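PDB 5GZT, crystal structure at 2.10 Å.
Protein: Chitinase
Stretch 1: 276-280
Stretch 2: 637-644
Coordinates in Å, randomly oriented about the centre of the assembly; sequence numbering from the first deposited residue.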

# COMPACT_ATOMS: atom_id res chain seq x y z
N GLN B 276 -2.73 1.63 10.53
CA GLN B 276 -3.39 2.04 9.28
C GLN B 276 -2.34 2.63 8.30
O GLN B 276 -1.22 2.96 8.66
N GLY B 277 -2.75 2.81 7.05
CA GLY B 277 -1.93 3.51 6.06
C GLY B 277 -1.16 2.66 5.07
O GLY B 277 -0.32 3.16 4.33
N LYS B 278 -1.49 1.40 4.94
CA LYS B 278 -0.79 0.61 3.94
C LYS B 278 -1.23 1.00 2.51
O LYS B 278 -2.43 1.28 2.26
N ILE B 279 -0.28 1.00 1.59
CA ILE B 279 -0.57 1.17 0.15
C ILE B 279 0.07 0.03 -0.56
O ILE B 279 1.27 -0.06 -0.58
N VAL B 280 -0.75 -0.91 -1.01
CA VAL B 280 -0.29 -2.08 -1.72
C VAL B 280 -0.36 -1.82 -3.24
O VAL B 280 -1.44 -1.74 -3.80
N THR B 637 -1.83 10.66 -5.70
CA THR B 637 -3.06 11.11 -5.06
C THR B 637 -3.37 10.25 -3.84
O THR B 637 -3.78 10.75 -2.71
N ILE B 638 -3.22 8.96 -4.07
CA ILE B 638 -3.44 7.98 -3.01
C ILE B 638 -2.54 8.21 -1.78
O ILE B 638 -3.05 8.35 -0.63
N TYR B 639 -1.23 8.31 -2.00
CA TYR B 639 -0.30 8.69 -0.98
C TYR B 639 -0.66 10.01 -0.32
O TYR B 639 -0.67 10.07 0.95
N SER B 640 -0.95 11.06 -1.09
CA SER B 640 -1.24 12.37 -0.46
C SER B 640 -2.42 12.30 0.49
O SER B 640 -2.46 13.01 1.49
N ARG B 641 -3.41 11.54 0.10
CA ARG B 641 -4.66 11.46 0.87
C ARG B 641 -4.48 10.68 2.12
O ARG B 641 -4.96 11.12 3.18
N LEU B 642 -3.79 9.56 2.06
CA LEU B 642 -3.63 8.76 3.24
C LEU B 642 -2.59 9.27 4.16
O LEU B 642 -2.61 8.90 5.30
N TYR B 643 -1.67 10.09 3.67
CA TYR B 643 -0.66 10.66 4.51
C TYR B 643 -0.87 12.15 4.84
O TYR B 643 0.05 12.80 5.33
N ALA B 644 -2.07 12.69 4.58
CA ALA B 644 -2.35 14.08 4.86
C ALA B 644 -2.36 14.36 6.39
O ALA B 644 -2.95 13.61 7.17

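The strand 278-280 runs nearly antiparallel to the helix 637-642, at 168°, and the axes approach to 9.9 Å. That gap is wide enough for one layer of side chains. The two stretches bury 253 Å² in total.

Q276 is in the loop before the strand. Its CA-to-CB bond points sideways, chi1 is m and chi2 is t, and the side chain makes no contact with the helix segment. Its NE2 is hydrogen-bonded elsewhere in the structure.

G277 supplies the polar link. Y643 OH donates a hydrogen bond to G277 O at 2.6 Å, a short distance. Y643 is the first residue to leave helical geometry. Its CA-to-CB bond points sideways, but with chi1 m and chi2 80° the end of the ring comes nearer to stretch 1. G277 has phi/psi of 102/15, which by itself calls for glycine. A CB here would also lie 3.0 Å from Y643 OH, a clash.

K278 points away, with chi1 m and chi2 t. Its backbone still meets the helix side: K278 O lies 4.0 Å from L642 CD1.

I279 points toward the helix and is the centre of the apolar packing. Chi1 is m and chi2 is t, an extended form that carries CD1 to the helix. I279 CG1 packs on L642 CD1 at 3.9 Å. I279 CD1 lies 4.2 Å from I638 CG2 and 3.8 Å from Y639 CA. I638 and L642 both point toward the strand, each with chi1 m and chi2 t. Y639, with chi1 t, points sideways; its CD1 is 4.1 Å from I279 CD1. The same methyl meets the edge of the Y643 ring, with I279 CD1 to Y643 CE1 at 4.0 Å.

V280 has chi1 t and is out of reach of the helix.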

# COMPACT_ATOMS: atom_id res chain seq x y z
CB GLN B 276 -4.47 3.09 9.57
CG GLN B 276 -5.71 2.59 10.28
CD GLN B 276 -6.71 3.73 10.55
OE1 GLN B 276 -6.63 4.80 9.93
NE2 GLN B 276 -7.65 3.50 11.46
CB LYS B 278 -1.05 -0.88 4.11
CG LYS B 278 -0.35 -1.55 5.27
CD LYS B 278 -0.46 -3.07 5.11
CE LYS B 278 -1.83 -3.65 5.41
NZ LYS B 278 -1.87 -3.79 6.91
CB ILE B 279 -0.11 2.50 -0.39
CG1 ILE B 279 -0.81 3.66 0.35
CG2 ILE B 279 -0.45 2.54 -1.88
CD1 ILE B 279 -0.19 5.00 0.06
CB VAL B 280 -1.14 -3.30 -1.39
CG1 VAL B 280 -0.81 -4.46 -2.31
CG2 VAL B 280 -0.85 -3.71 0.06
CB THR B 637 -4.29 11.03 -6.04
OG1 THR B 637 -4.08 11.87 -7.20
CG2 THR B 637 -5.51 11.45 -5.35
CB ILE B 638 -3.39 6.56 -3.56
CG1 ILE B 638 -4.61 6.34 -4.46
CG2 ILE B 638 -3.51 5.49 -2.45
CD1 ILE B 638 -4.58 5.08 -5.31
CB TYR B 639 1.16 8.73 -1.52
CG TYR B 639 2.15 8.97 -0.41
CD1 TYR B 639 2.59 7.95 0.39
CD2 TYR B 639 2.62 10.25 -0.15
CE1 TYR B 639 3.47 8.21 1.44
CE2 TYR B 639 3.49 10.52 0.86
CZ TYR B 639 3.89 9.51 1.67
OH TYR B 639 4.75 9.82 2.71
CB SER B 640 -1.57 13.48 -1.47
OG SER B 640 -0.44 13.73 -2.20
CB ARG B 641 -5.73 10.82 0.03
CG ARG B 641 -6.25 11.82 -0.95
CD ARG B 641 -7.37 12.58 -0.24
NE ARG B 641 -7.69 13.80 -0.95
CZ ARG B 641 -8.59 14.67 -0.55
NH1 ARG B 641 -9.31 14.45 0.54
NH2 ARG B 641 -8.76 15.77 -1.27
CB LEU B 642 -3.29 7.31 2.95
CG LEU B 642 -4.41 6.43 2.43
CD1 LEU B 642 -3.83 5.03 2.34
CD2 LEU B 642 -5.65 6.40 3.30
CB TYR B 643 0.75 10.30 3.92
CG TYR B 643 1.01 8.84 4.20
CD1 TYR B 643 0.47 7.87 3.41
CD2 TYR B 643 1.73 8.45 5.33
CE1 TYR B 643 0.64 6.53 3.70
CE2 TYR B 643 1.93 7.09 5.66
CZ TYR B 643 1.42 6.12 4.85
OH TYR B 643 1.56 4.78 5.20
CB ALA B 644 -3.70 14.46 4.28